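Local coordinates for nicotinate phosphoribosyltransferase (Vibrio cholerae, PDB 4HL7), which probably catalyses the ATP-dependent formation of nicotinate ribonucleotide from nicotinate and phosphoribosyl diphosphate in NAD biosynthesis, at residues 170-181 and 329-340. Sequence-based numbering, arbitrary orientation.
Sequences EIERRGINNFSL and FDQALELCEYFA
Leu333 packs against Ile171, Ile176 and the ring of Phe179: its CD2 lies 3.6 Å from Ile171 CG1 and 3.9 Å from Phe179 CD1, while CD1 touches Glu170 CB. Phe179 owes its place against helix 329-339 to a CG anti to the backbone N (chi1 177°), which sends the ring edge-first toward the face of Phe329 in an offset edge-to-face pair, centroids 5.9 Å apart. Ala332 CB and Cys336 SG both sit at the edge of the Phe179 ring, the sulfur making a Cys-aromatic contact.

Beside this apolar core, Arg174 bends at chi2 and chi3 and grips Glu337 side-on. Arg174 NE reaches Glu337 OE1 at 3.0 Å in an almost straight bond (173°), and Arg174 NH2 reaches Glu337 OE2 at 2.9 Å; both meet the carboxylate from above its plane. NH1 of Arg174 turns instead to Glu170, and waters link the guanidinium to Asp330. Farther along, Asn178 ND2 donates to Cys336 O at 3.0 Å.

At Gly175 the chain leaves helical geometry in a Schellman motif. Helix 329-339, connecting parallel strands 320-323 and 344-349, thus packs on the last turn of helix 155-174 and the loop to strand 181-183, consistent with the family's TIM-barrel-like domain.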
ATOM      1  N   GLU A 170     -15.002  23.663   4.997  1.00 22.66           N
ATOM      2  CA  GLU A 170     -16.083  22.765   4.617  1.00 22.15           C
ATOM      3  C   GLU A 170     -16.587  21.883   5.742  1.00 22.14           C
ATOM      4  O   GLU A 170     -17.805  21.667   5.849  1.00 24.70           O
ATOM      5  CB  GLU A 170     -15.705  21.904   3.379  1.00 22.38           C
ATOM      6  CG  GLU A 170     -15.760  22.718   2.089  1.00 22.91           C
ATOM      7  CD  GLU A 170     -17.153  23.233   1.785  1.00 23.83           C
ATOM      8  OE1 GLU A 170     -17.475  24.382   2.183  1.00 27.37           O
ATOM      9  OE2 GLU A 170     -17.957  22.486   1.184  1.00 26.51           O
ATOM     10  N   ILE A 171     -15.689  21.461   6.631  1.00 21.20           N
ATOM     11  CA  ILE A 171     -16.078  20.688   7.813  1.00 22.90           C
ATOM     12  C   ILE A 171     -16.983  21.505   8.737  1.00 22.73           C
ATOM     13  O   ILE A 171     -18.027  21.003   9.154  1.00 23.87           O
ATOM     14  CB  ILE A 171     -14.849  20.101   8.527  1.00 22.31           C
ATOM     15  CG1 ILE A 171     -14.403  18.829   7.753  1.00 21.06           C
ATOM     16  CG2 ILE A 171     -15.164  19.660   9.974  1.00 23.57           C
ATOM     17  CD1 ILE A 171     -13.048  18.286   8.259  1.00 24.05           C
ATOM     18  N   GLU A 172     -16.608  22.766   8.955  1.00 25.31           N
ATOM     19  CA  GLU A 172     -17.409  23.695   9.780  1.00 26.09           C
ATOM     20  C   GLU A 172     -18.749  23.956   9.112  1.00 26.94           C
ATOM     21  O   GLU A 172     -19.785  23.828   9.734  1.00 26.77           O
ATOM     22  CB  GLU A 172     -16.629  25.007  10.007  1.00 27.39           C
ATOM     23  CG  GLU A 172     -17.236  25.988  11.023  1.00 33.91           C
ATOM     24  N   ARG A 173     -18.727  24.343   7.830  1.00 26.36           N
ATOM     25  CA  ARG A 173     -19.963  24.664   7.119  1.00 27.31           C
ATOM     26  C   ARG A 173     -20.988  23.547   7.101  1.00 28.07           C
ATOM     27  O   ARG A 173     -22.168  23.797   7.293  1.00 27.34           O
ATOM     28  CB  ARG A 173     -19.662  25.173   5.703  1.00 28.45           C
ATOM     29  CG  ARG A 173     -20.883  25.529   4.856  1.00 30.66           C
ATOM     30  CD  ARG A 173     -20.474  26.141   3.510  1.00 29.48           C
ATOM     31  NE  ARG A 173     -20.142  25.132   2.499  1.00 30.03           N
ATOM     32  CZ  ARG A 173     -21.043  24.404   1.845  1.00 32.04           C
ATOM     33  NH1 ARG A 173     -22.337  24.584   2.101  1.00 31.33           N
ATOM     34  NH2 ARG A 173     -20.663  23.513   0.922  1.00 30.59           N
ATOM     35  N   ARG A 174     -20.536  22.308   6.918  1.00 23.54           N
ATOM     36  CA  ARG A 174     -21.430  21.188   6.719  1.00 24.54           C
ATOM     37  C   ARG A 174     -21.631  20.420   7.996  1.00 23.75           C
ATOM     38  O   ARG A 174     -22.384  19.450   8.016  1.00 25.62           O
ATOM     39  CB  ARG A 174     -20.908  20.296   5.580  1.00 23.92           C
ATOM     40  CG  ARG A 174     -21.104  20.945   4.185  1.00 22.04           C
ATOM     41  CD  ARG A 174     -19.934  20.661   3.230  1.00 22.07           C
ATOM     42  NE  ARG A 174     -19.894  19.266   2.820  1.00 24.52           N
ATOM     43  CZ  ARG A 174     -19.088  18.784   1.863  1.00 23.17           C
ATOM     44  NH1 ARG A 174     -18.212  19.611   1.243  1.00 24.02           N
ATOM     45  NH2 ARG A 174     -19.117  17.496   1.577  1.00 22.99           N
ATOM     46  N   GLY A 175     -20.967  20.849   9.064  1.00 24.82           N
ATOM     47  CA  GLY A 175     -21.172  20.219  10.382  1.00 25.09           C
ATOM     48  C   GLY A 175     -20.724  18.747  10.407  1.00 26.57           C
ATOM     49  O   GLY A 175     -21.398  17.864  11.002  1.00 26.07           O
ATOM     50  N   ILE A 176     -19.620  18.464   9.713  1.00 22.60           N
ATOM     51  CA  ILE A 176     -19.089  17.096   9.612  1.00 23.85           C
ATOM     52  C   ILE A 176     -18.273  16.750  10.879  1.00 24.13           C
ATOM     53  O   ILE A 176     -17.352  17.453  11.250  1.00 23.94           O
ATOM     54  CB  ILE A 176     -18.273  16.904   8.300  1.00 21.47           C
ATOM     55  CG1 ILE A 176     -19.194  17.014   7.086  1.00 22.05           C
ATOM     56  CG2 ILE A 176     -17.479  15.556   8.294  1.00 20.27           C
ATOM     57  CD1 ILE A 176     -18.448  17.263   5.777  1.00 23.74           C
ATOM     58  N   ASN A 177     -18.616  15.651  11.542  1.00 24.91           N
ATOM     59  CA  ASN A 177     -17.924  15.345  12.776  1.00 24.42           C
ATOM     60  C   ASN A 177     -17.180  14.002  12.715  1.00 23.52           C
ATOM     61  O   ASN A 177     -16.636  13.544  13.736  1.00 25.21           O
ATOM     62  CB  ASN A 177     -18.897  15.396  13.960  1.00 32.19           C
ATOM     63  CG  ASN A 177     -20.002  14.382  13.837  1.00 39.29           C
ATOM     64  OD1 ASN A 177     -19.829  13.322  13.231  1.00 45.29           O
ATOM     65  ND2 ASN A 177     -21.161  14.702  14.411  1.00 49.09           N
ATOM     66  N   ASN A 178     -17.097  13.420  11.511  1.00 21.32           N
ATOM     67  CA  ASN A 178     -16.515  12.068  11.332  1.00 21.53           C
ATOM     68  C   ASN A 178     -15.344  12.023  10.330  1.00 23.25           C
ATOM     69  O   ASN A 178     -14.977  10.938   9.835  1.00 23.79           O
ATOM     70  CB  ASN A 178     -17.578  10.969  11.000  1.00 20.04           C
ATOM     71  CG  ASN A 178     -18.331  11.214   9.663  1.00 18.87           C
ATOM     72  OD1 ASN A 178     -18.491  12.367   9.235  1.00 21.03           O
ATOM     73  ND2 ASN A 178     -18.891  10.174   9.107  1.00 17.85           N
ATOM     74  N   PHE A 179     -14.740  13.189  10.048  1.00 21.63           N
ATOM     75  CA  PHE A 179     -13.558  13.164   9.172  1.00 20.79           C
ATOM     76  C   PHE A 179     -12.367  12.562   9.964  1.00 21.66           C
ATOM     77  O   PHE A 179     -12.090  12.966  11.111  1.00 20.45           O
ATOM     78  CB  PHE A 179     -13.199  14.572   8.664  1.00 19.94           C
ATOM     79  CG  PHE A 179     -11.939  14.605   7.819  1.00 19.91           C
ATOM     80  CD1 PHE A 179     -11.943  14.105   6.482  1.00 20.16           C
ATOM     81  CD2 PHE A 179     -10.749  15.053   8.356  1.00 20.30           C
ATOM     82  CE1 PHE A 179     -10.771  14.094   5.727  1.00 22.00           C
ATOM     83  CE2 PHE A 179      -9.570  15.102   7.583  1.00 21.32           C
ATOM     84  CZ  PHE A 179      -9.589  14.585   6.271  1.00 22.22           C
ATOM     85  N   SER A 180     -11.691  11.586   9.364  1.00 18.74           N
ATOM     86  CA  SER A 180     -10.534  10.914   9.990  1.00 19.57           C
ATOM     87  C   SER A 180      -9.526  10.583   8.868  1.00 18.29           C
ATOM     88  O   SER A 180      -9.929  10.076   7.817  1.00 19.01           O
ATOM     89  CB  SER A 180     -10.998   9.581  10.542  1.00 19.46           C
ATOM     90  OG  SER A 180      -9.880   8.927  11.093  1.00 20.05           O
ATOM     91  N   LEU A 181      -8.244  10.860   9.102  1.00 18.77           N
ATOM     92  CA  LEU A 181      -7.234  10.776   8.041  1.00 19.63           C
ATOM     93  C   LEU A 181      -6.153   9.776   8.482  1.00 19.57           C
ATOM     94  O   LEU A 181      -5.649   9.850   9.620  1.00 19.71           O
ATOM     95  CB  LEU A 181      -6.610  12.187   7.816  1.00 19.88           C
ATOM     96  CG  LEU A 181      -5.573  12.336   6.707  1.00 24.25           C
ATOM     97  CD1 LEU A 181      -6.150  11.847   5.376  1.00 23.09           C
ATOM     98  CD2 LEU A 181      -5.150  13.789   6.533  1.00 23.98           C
ATOM     99  N   PHE A 329      -9.565  15.452  -0.589  1.00 18.75           N
ATOM    100  CA  PHE A 329     -10.378  15.797   0.619  1.00 20.36           C
ATOM    101  C   PHE A 329     -11.842  15.967   0.254  1.00 19.45           C
ATOM    102  O   PHE A 329     -12.730  15.645   1.054  1.00 19.74           O
ATOM    103  CB  PHE A 329      -9.898  17.093   1.313  1.00 19.53           C
ATOM    104  CG  PHE A 329      -8.592  16.979   2.079  1.00 21.85           C
ATOM    105  CD1 PHE A 329      -8.182  15.783   2.674  1.00 20.99           C
ATOM    106  CD2 PHE A 329      -7.814  18.129   2.282  1.00 20.92           C
ATOM    107  CE1 PHE A 329      -6.978  15.724   3.391  1.00 20.51           C
ATOM    108  CE2 PHE A 329      -6.613  18.096   3.033  1.00 21.05           C
ATOM    109  CZ  PHE A 329      -6.192  16.891   3.587  1.00 20.05           C
ATOM    110  N   ASP A 330     -12.127  16.488  -0.965  1.00 18.97           N
ATOM    111  CA  ASP A 330     -13.519  16.633  -1.328  1.00 19.88           C
ATOM    112  C   ASP A 330     -14.234  15.301  -1.499  1.00 19.24           C
ATOM    113  O   ASP A 330     -15.402  15.142  -1.142  1.00 19.46           O
ATOM    114  CB  ASP A 330     -13.690  17.592  -2.536  1.00 20.54           C
ATOM    115  CG  ASP A 330     -13.335  19.010  -2.151  1.00 21.89           C
ATOM    116  OD1 ASP A 330     -14.003  19.553  -1.235  1.00 24.54           O
ATOM    117  OD2 ASP A 330     -12.360  19.558  -2.683  1.00 24.82           O
ATOM    118  N   GLN A 331     -13.550  14.325  -2.054  1.00 18.25           N
ATOM    119  CA  GLN A 331     -14.103  12.956  -2.064  1.00 18.24           C
ATOM    120  C   GLN A 331     -14.349  12.415  -0.603  1.00 17.50           C
ATOM    121  O   GLN A 331     -15.372  11.767  -0.301  1.00 15.89           O
ATOM    122  CB  GLN A 331     -13.127  12.034  -2.773  1.00 18.10           C
ATOM    123  CG  GLN A 331     -13.069  12.135  -4.308  1.00 19.34           C
ATOM    124  CD  GLN A 331     -12.097  11.066  -4.897  1.00 21.96           C
ATOM    125  OE1 GLN A 331     -12.318   9.877  -4.748  1.00 21.54           O
ATOM    126  NE2 GLN A 331     -11.018  11.512  -5.522  1.00 23.74           N
ATOM    127  N   ALA A 332     -13.421  12.710   0.279  1.00 16.89           N
ATOM    128  CA  ALA A 332     -13.481  12.184   1.637  1.00 17.74           C
ATOM    129  C   ALA A 332     -14.699  12.802   2.339  1.00 17.88           C
ATOM    130  O   ALA A 332     -15.510  12.073   2.954  1.00 19.72           O
ATOM    131  CB  ALA A 332     -12.203  12.484   2.375  1.00 16.15           C
ATOM    132  N   LEU A 333     -14.883  14.126   2.165  1.00 18.20           N
ATOM    133  CA  LEU A 333     -16.034  14.784   2.862  1.00 18.59           C
ATOM    134  C   LEU A 333     -17.369  14.235   2.387  1.00 17.92           C
ATOM    135  O   LEU A 333     -18.323  14.094   3.168  1.00 19.21           O
ATOM    136  CB  LEU A 333     -15.967  16.304   2.762  1.00 18.19           C
ATOM    137  CG  LEU A 333     -14.765  16.970   3.455  1.00 20.14           C
ATOM    138  CD1 LEU A 333     -14.788  18.525   3.320  1.00 22.79           C
ATOM    139  CD2 LEU A 333     -14.591  16.547   4.920  1.00 22.40           C
ATOM    140  N   GLU A 334     -17.477  13.965   1.096  1.00 18.85           N
ATOM    141  CA  GLU A 334     -18.682  13.335   0.538  1.00 18.82           C
ATOM    142  C   GLU A 334     -18.960  11.978   1.194  1.00 20.06           C
ATOM    143  O   GLU A 334     -20.144  11.610   1.471  1.00 19.02           O
ATOM    144  CB  GLU A 334     -18.520  13.143  -0.981  1.00 20.66           C
ATOM    145  CG  GLU A 334     -19.762  12.647  -1.674  1.00 22.19           C
ATOM    146  CD  GLU A 334     -19.542  12.352  -3.158  1.00 23.53           C
ATOM    147  OE1 GLU A 334     -20.574  12.307  -3.856  1.00 27.15           O
ATOM    148  OE2 GLU A 334     -18.370  12.147  -3.608  1.00 21.41           O
ATOM    149  N   LEU A 335     -17.900  11.200   1.376  1.00 19.16           N
ATOM    150  CA  LEU A 335     -18.025   9.876   2.018  1.00 17.06           C
ATOM    151  C   LEU A 335     -18.399  10.058   3.483  1.00 17.53           C
ATOM    152  O   LEU A 335     -19.205   9.260   4.000  1.00 17.69           O
ATOM    153  CB  LEU A 335     -16.726   9.064   1.841  1.00 15.78           C
ATOM    154  CG  LEU A 335     -16.708   8.479   0.414  1.00 16.44           C
ATOM    155  CD1 LEU A 335     -15.279   8.025   0.073  1.00 19.04           C
ATOM    156  CD2 LEU A 335     -17.665   7.317   0.221  1.00 19.50           C
ATOM    157  N   CYS A 336     -17.840  11.107   4.133  1.00 16.73           N
ATOM    158  CA  CYS A 336     -18.214  11.413   5.546  1.00 18.83           C
ATOM    159  C   CYS A 336     -19.728  11.584   5.697  1.00 18.86           C
ATOM    160  O   CYS A 336     -20.327  11.019   6.603  1.00 17.75           O
ATOM    161  CB  CYS A 336     -17.562  12.689   6.029  1.00 18.15           C
ATOM    162  SG  CYS A 336     -15.782  12.559   6.342  1.00 20.35           S
ATOM    163  N   GLU A 337     -20.325  12.380   4.796  1.00 17.46           N
ATOM    164  CA  GLU A 337     -21.768  12.651   4.880  1.00 20.60           C
ATOM    165  C   GLU A 337     -22.585  11.393   4.625  1.00 20.46           C
ATOM    166  O   GLU A 337     -23.648  11.186   5.253  1.00 21.76           O
ATOM    167  CB  GLU A 337     -22.133  13.767   3.902  1.00 19.48           C
ATOM    168  CG  GLU A 337     -21.584  15.093   4.441  1.00 21.36           C
ATOM    169  CD  GLU A 337     -21.694  16.277   3.500  1.00 25.54           C
ATOM    170  OE1 GLU A 337     -21.908  17.374   4.030  1.00 23.39           O
ATOM    171  OE2 GLU A 337     -21.553  16.130   2.242  1.00 27.13           O
ATOM    172  N   TYR A 338     -22.157  10.597   3.654  1.00 18.40           N
ATOM    173  CA  TYR A 338     -22.917   9.449   3.242  1.00 19.77           C
ATOM    174  C   TYR A 338     -22.917   8.365   4.339  1.00 20.70           C
ATOM    175  O   TYR A 338     -23.877   7.622   4.458  1.00 20.82           O
ATOM    176  CB  TYR A 338     -22.332   8.826   1.982  1.00 19.80           C
ATOM    177  CG  TYR A 338     -23.228   7.807   1.291  1.00 21.53           C
ATOM    178  CD1 TYR A 338     -24.254   8.224   0.423  1.00 21.74           C
ATOM    179  CD2 TYR A 338     -23.035   6.434   1.462  1.00 19.25           C
ATOM    180  CE1 TYR A 338     -25.075   7.290  -0.229  1.00 23.96           C
ATOM    181  CE2 TYR A 338     -23.837   5.500   0.836  1.00 20.80           C
ATOM    182  CZ  TYR A 338     -24.847   5.915  -0.028  1.00 23.07           C
ATOM    183  OH  TYR A 338     -25.594   4.954  -0.667  1.00 25.38           O
ATOM    184  N   PHE A 339     -21.806   8.257   5.072  1.00 18.60           N
ATOM    185  CA  PHE A 339     -21.645   7.150   6.067  1.00 18.74           C
ATOM    186  C   PHE A 339     -21.811   7.579   7.530  1.00 21.63           C
ATOM    187  O   PHE A 339     -21.745   6.747   8.434  1.00 22.19           O
ATOM    188  CB  PHE A 339     -20.347   6.325   5.798  1.00 16.94           C
ATOM    189  CG  PHE A 339     -20.437   5.492   4.568  1.00 17.13           C
ATOM    190  CD1 PHE A 339     -19.677   5.805   3.426  1.00 16.48           C
ATOM    191  CD2 PHE A 339     -21.294   4.417   4.515  1.00 16.98           C
ATOM    192  CE1 PHE A 339     -19.790   5.057   2.254  1.00 14.87           C
ATOM    193  CE2 PHE A 339     -21.412   3.612   3.364  1.00 17.82           C
ATOM    194  CZ  PHE A 339     -20.651   3.923   2.210  1.00 16.40           C
ATOM    195  N   ALA A 340     -22.103   8.867   7.737  1.00 21.21           N
ATOM    196  CA  ALA A 340     -22.266   9.423   9.086  1.00 21.37           C
ATOM    197  C   ALA A 340     -23.331   8.626   9.835  1.00 20.37           C
ATOM    198  O   ALA A 340     -24.396   8.314   9.281  1.00 20.26           O
ATOM    199  CB  ALA A 340     -22.637  10.921   9.022  1.00 20.18           C
TER
HETATM  200  O   HOH W   1     -16.579  19.220  -0.992  1.00 21.65           O
HETATM  201  O   HOH W   2     -17.746  16.856  -1.043  1.00 22.35           O
HETATM  202  O   HOH W   3     -23.248  17.294   6.323  1.00 40.98           O